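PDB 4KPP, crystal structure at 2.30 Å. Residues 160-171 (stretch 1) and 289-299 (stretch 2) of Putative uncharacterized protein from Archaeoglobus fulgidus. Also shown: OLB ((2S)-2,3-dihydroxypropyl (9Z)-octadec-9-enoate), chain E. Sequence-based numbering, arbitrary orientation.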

# COMPACT_ATOMS: atom_id res chain seq x y z
N HIS A 160 -6.00 -20.81 -6.42
CA HIS A 160 -4.84 -20.25 -7.09
C HIS A 160 -5.15 -18.88 -7.69
O HIS A 160 -6.30 -18.44 -7.68
N ILE A 161 -4.12 -18.23 -8.21
CA ILE A 161 -4.26 -16.95 -8.89
C ILE A 161 -3.63 -17.06 -10.28
O ILE A 161 -2.41 -17.07 -10.42
N SER A 162 -4.47 -17.16 -11.30
CA SER A 162 -4.02 -17.44 -12.66
C SER A 162 -3.44 -16.21 -13.36
O SER A 162 -3.65 -15.08 -12.91
N PRO A 163 -2.70 -16.42 -14.46
CA PRO A 163 -2.25 -15.32 -15.32
C PRO A 163 -3.40 -14.43 -15.78
O PRO A 163 -3.22 -13.23 -15.99
N PHE A 164 -4.58 -15.03 -15.95
CA PHE A 164 -5.77 -14.27 -16.34
C PHE A 164 -6.27 -13.41 -15.18
O PHE A 164 -6.71 -12.28 -15.40
N ASP A 165 -6.22 -13.95 -13.97
CA ASP A 165 -6.57 -13.19 -12.77
C ASP A 165 -5.72 -11.93 -12.69
O ASP A 165 -6.23 -10.84 -12.45
N ALA A 166 -4.42 -12.11 -12.89
CA ALA A 166 -3.48 -11.00 -12.86
C ALA A 166 -3.84 -9.97 -13.92
O ALA A 166 -3.78 -8.77 -13.68
N LEU A 167 -4.23 -10.46 -15.10
CA LEU A 167 -4.66 -9.61 -16.20
C LEU A 167 -5.87 -8.76 -15.79
O LEU A 167 -5.94 -7.58 -16.10
N VAL A 168 -6.81 -9.38 -15.08
CA VAL A 168 -7.99 -8.69 -14.60
C VAL A 168 -7.63 -7.60 -13.59
O VAL A 168 -8.03 -6.44 -13.75
N PHE A 169 -6.88 -7.98 -12.56
CA PHE A 169 -6.46 -7.04 -11.52
C PHE A 169 -5.67 -5.86 -12.08
O PHE A 169 -5.88 -4.72 -11.67
N VAL A 170 -4.77 -6.13 -13.01
CA VAL A 170 -4.01 -5.07 -13.65
C VAL A 170 -4.92 -4.20 -14.52
O VAL A 170 -4.76 -2.98 -14.57
N SER A 171 -5.88 -4.83 -15.19
CA SER A 171 -6.84 -4.10 -16.02
C SER A 171 -7.68 -3.15 -15.18
O SER A 171 -7.90 -2.00 -15.56
N LEU A 289 -0.99 -4.87 -7.14
CA LEU A 289 -0.09 -5.70 -6.35
C LEU A 289 -0.34 -7.19 -6.58
O LEU A 289 0.59 -7.96 -6.75
N ILE A 290 -1.62 -7.57 -6.57
CA ILE A 290 -1.98 -8.97 -6.77
C ILE A 290 -1.54 -9.44 -8.15
O ILE A 290 -0.96 -10.51 -8.30
N GLY A 291 -1.82 -8.62 -9.16
CA GLY A 291 -1.40 -8.91 -10.52
C GLY A 291 0.11 -9.02 -10.62
O GLY A 291 0.63 -9.90 -11.31
N THR A 292 0.81 -8.13 -9.94
CA THR A 292 2.27 -8.08 -9.99
C THR A 292 2.92 -9.36 -9.47
O THR A 292 3.81 -9.92 -10.12
N ILE A 293 2.48 -9.85 -8.31
CA ILE A 293 3.08 -11.05 -7.75
C ILE A 293 2.76 -12.30 -8.58
O ILE A 293 3.60 -13.19 -8.71
N ALA A 294 1.57 -12.34 -9.17
CA ALA A 294 1.19 -13.47 -10.02
C ALA A 294 1.96 -13.43 -11.34
O ALA A 294 2.40 -14.47 -11.84
N ILE A 295 2.13 -12.23 -11.89
CA ILE A 295 2.90 -12.05 -13.12
C ILE A 295 4.36 -12.41 -12.90
O ILE A 295 4.94 -13.18 -13.67
N ILE A 296 4.95 -11.86 -11.84
CA ILE A 296 6.34 -12.13 -11.49
C ILE A 296 6.58 -13.63 -11.27
O ILE A 296 7.63 -14.16 -11.65
N TYR A 297 5.60 -14.30 -10.67
CA TYR A 297 5.68 -15.75 -10.46
C TYR A 297 5.87 -16.52 -11.77
O TYR A 297 6.56 -17.54 -11.80
N SER A 298 5.27 -16.02 -12.85
CA SER A 298 5.44 -16.64 -14.15
C SER A 298 6.75 -16.23 -14.81
O SER A 298 7.41 -17.03 -15.46
N ILE A 299 7.12 -14.96 -14.64
CA ILE A 299 8.33 -14.43 -15.27
C ILE A 299 9.60 -15.07 -14.70
O ILE A 299 10.47 -15.50 -15.46

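Helices 163-171 and 289-299 run roughly antiparallel, their N-to-C directions 147° apart, and their axes approach to 7.7 Å. The closest register is Ala 166 against Gly 291, with CA to CA at 3.8 Å. Gly 291 has no side chain at this close point: an ideal CB would lie 2.6 Å from Val 170 CG2, a clash, and 3.0 Å from Ala 166 O, which is tight.

Ile 290 loses the most area to the other stretch, 69 Å². Its CA-to-CB bond points toward stretch 1, and its m,t rotamer (chi1 -46°, chi2 -179°) sets CD1 over one face of the Phe 169 ring, 4.0 Å from the centroid and 18° off the ring normal, which identifies a CH-pi contact. Ile 290 CG2 also lies 3.8 Å from Phe 169 CE2 and 4.2 Å from Ile 161 CD1, so this methyl touches two stretch 1 side chains.

Ile 161 follows with 51 Å² covered. Also m,t and directed toward stretch 2, it places CG2 4.1 Å from Ala 294 CB. Phe 169 (chi1 -75°, m) has 50 Å² covered; besides its ring contacts, its CB approaches Gly 291 N at 4.1 Å.

Around this group, Ala 166 CB packs 3.8 Å from Ala 294 CB and 3.9 Å from Ile 295 CG1. The CB of Ile 295 points sideways, yet its m,t chain brings CD1 within 4.2 Å of Val 170 CG2.

No hydrogen bond crosses the interface; the contact is essentially apolar. Some polar groups pair within stretch 1: Asp 165 N donates to Ser 162 OG (3.1 Å), capping the helix, while Ser 162 N donates to Asp 165 OD2 (2.9 Å); Ser 298 OG and Asp 165 OD1 are hydrogen-bonded elsewhere in the structure. The bound OLB lies outside the interface, its C16 at the edge of the Phe 164 ring, 3.8 Å from Phe 164 CE2.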

# COMPACT_ATOMS: atom_id res chain seq x y z
CB HIS A 160 -4.31 -21.18 -8.19
CG HIS A 160 -5.26 -21.38 -9.32
ND1 HIS A 160 -6.06 -22.51 -9.43
CD2 HIS A 160 -5.56 -20.61 -10.39
CE1 HIS A 160 -6.80 -22.41 -10.52
NE2 HIS A 160 -6.51 -21.27 -11.12
CB ILE A 161 -3.57 -15.81 -8.10
CG1 ILE A 161 -3.95 -15.89 -6.62
CG2 ILE A 161 -3.92 -14.45 -8.70
CD1 ILE A 161 -3.33 -14.78 -5.76
CB SER A 162 -5.18 -18.01 -13.48
OG SER A 162 -6.16 -17.01 -13.71
CB PRO A 163 -1.63 -16.05 -16.52
CG PRO A 163 -1.11 -17.31 -15.94
CD PRO A 163 -2.07 -17.70 -14.85
CB PHE A 164 -6.88 -15.21 -16.82
CG PHE A 164 -8.14 -14.49 -17.23
CD1 PHE A 164 -8.24 -13.91 -18.49
CD2 PHE A 164 -9.21 -14.37 -16.36
CE1 PHE A 164 -9.38 -13.24 -18.87
CE2 PHE A 164 -10.36 -13.70 -16.74
CZ PHE A 164 -10.45 -13.13 -17.99
CB ASP A 165 -6.35 -14.02 -11.51
CG ASP A 165 -7.38 -15.12 -11.35
OD1 ASP A 165 -8.51 -14.97 -11.88
OD2 ASP A 165 -7.07 -16.13 -10.68
CB ALA A 166 -2.06 -11.50 -13.06
CB LEU A 167 -5.00 -10.45 -17.43
CG LEU A 167 -4.58 -9.93 -18.80
CD1 LEU A 167 -5.01 -10.91 -19.89
CD2 LEU A 167 -5.14 -8.54 -19.08
CB VAL A 168 -9.01 -9.66 -13.96
CG1 VAL A 168 -10.19 -8.90 -13.39
CG2 VAL A 168 -9.47 -10.68 -14.99
CB PHE A 169 -5.64 -7.76 -10.45
CG PHE A 169 -6.46 -8.61 -9.53
CD1 PHE A 169 -7.42 -8.03 -8.71
CD2 PHE A 169 -6.27 -9.98 -9.47
CE1 PHE A 169 -8.18 -8.81 -7.85
CE2 PHE A 169 -7.03 -10.77 -8.62
CZ PHE A 169 -7.99 -10.18 -7.81
CB VAL A 170 -2.83 -5.64 -14.49
CG1 VAL A 170 -2.20 -4.55 -15.35
CG2 VAL A 170 -1.79 -6.26 -13.58
CB SER A 171 -7.76 -5.07 -16.77
OG SER A 171 -7.03 -5.83 -17.72
CB LEU A 289 -0.24 -5.38 -4.86
CG LEU A 289 1.03 -5.33 -4.00
CD1 LEU A 289 0.72 -5.69 -2.55
CD2 LEU A 289 2.15 -6.21 -4.55
CB ILE A 290 -3.49 -9.20 -6.61
CG1 ILE A 290 -4.00 -8.49 -5.35
CG2 ILE A 290 -3.80 -10.69 -6.57
CD1 ILE A 290 -5.49 -8.68 -5.10
CB THR A 292 2.83 -6.87 -9.22
OG1 THR A 292 2.35 -5.66 -9.82
CG2 THR A 292 4.35 -6.87 -9.26
CB ILE A 293 2.71 -11.28 -6.26
CG1 ILE A 293 1.21 -11.51 -6.09
CG2 ILE A 293 3.19 -10.11 -5.40
CD1 ILE A 293 0.82 -11.93 -4.69
CB ALA A 294 -0.31 -13.48 -10.27
CB ILE A 295 2.79 -10.60 -13.66
CG1 ILE A 295 1.43 -10.39 -14.34
CG2 ILE A 295 3.90 -10.31 -14.64
CD1 ILE A 295 1.19 -8.96 -14.79
CB ILE A 296 6.77 -11.32 -10.24
CG1 ILE A 296 6.95 -9.85 -10.59
CG2 ILE A 296 8.07 -11.86 -9.66
CD1 ILE A 296 7.43 -8.99 -9.43
CB TYR A 297 4.43 -16.24 -9.72
CG TYR A 297 4.45 -17.72 -9.38
CD1 TYR A 297 5.27 -18.21 -8.37
CD2 TYR A 297 3.64 -18.62 -10.06
CE1 TYR A 297 5.29 -19.55 -8.05
CE2 TYR A 297 3.65 -19.97 -9.74
CZ TYR A 297 4.48 -20.43 -8.74
OH TYR A 297 4.50 -21.77 -8.42
CB SER A 298 4.26 -16.31 -15.07
OG SER A 298 3.10 -17.04 -14.72
CB ILE A 299 8.41 -12.89 -15.13
CG1 ILE A 299 7.26 -12.23 -15.88
CG2 ILE A 299 9.75 -12.38 -15.65
CD1 ILE A 299 7.32 -10.72 -15.88
C1 OLB E . -14.77 -14.87 -13.41
C2 OLB E . -15.80 -14.59 -12.36
C3 OLB E . -15.73 -13.15 -11.97
C4 OLB E . -17.07 -12.68 -11.52
C5 OLB E . -17.02 -12.31 -10.08
O19 OLB E . -14.83 -14.30 -14.49
O20 OLB E . -13.76 -15.77 -13.17
C21 OLB E . -12.87 -16.05 -14.18
C22 OLB E . -11.64 -16.63 -13.58
O23 OLB E . -11.92 -17.06 -12.30
C24 OLB E . -11.18 -17.78 -14.41
C6 OLB E . -16.47 -10.93 -9.94
C7 OLB E . -17.40 -9.95 -10.56
C8 OLB E . -17.07 -8.58 -10.08
C9 OLB E . -15.72 -8.19 -10.56
C10 OLB E . -15.57 -7.57 -11.91
C11 OLB E . -14.37 -7.88 -12.74
C12 OLB E . -14.62 -7.40 -14.13
C13 OLB E . -13.75 -8.13 -15.10
C14 OLB E . -14.20 -9.54 -15.22
C15 OLB E . -13.31 -10.24 -16.20
C16 OLB E . -13.61 -11.70 -16.24
C17 OLB E . -15.00 -11.92 -16.73
C18 OLB E . -15.01 -12.92 -17.84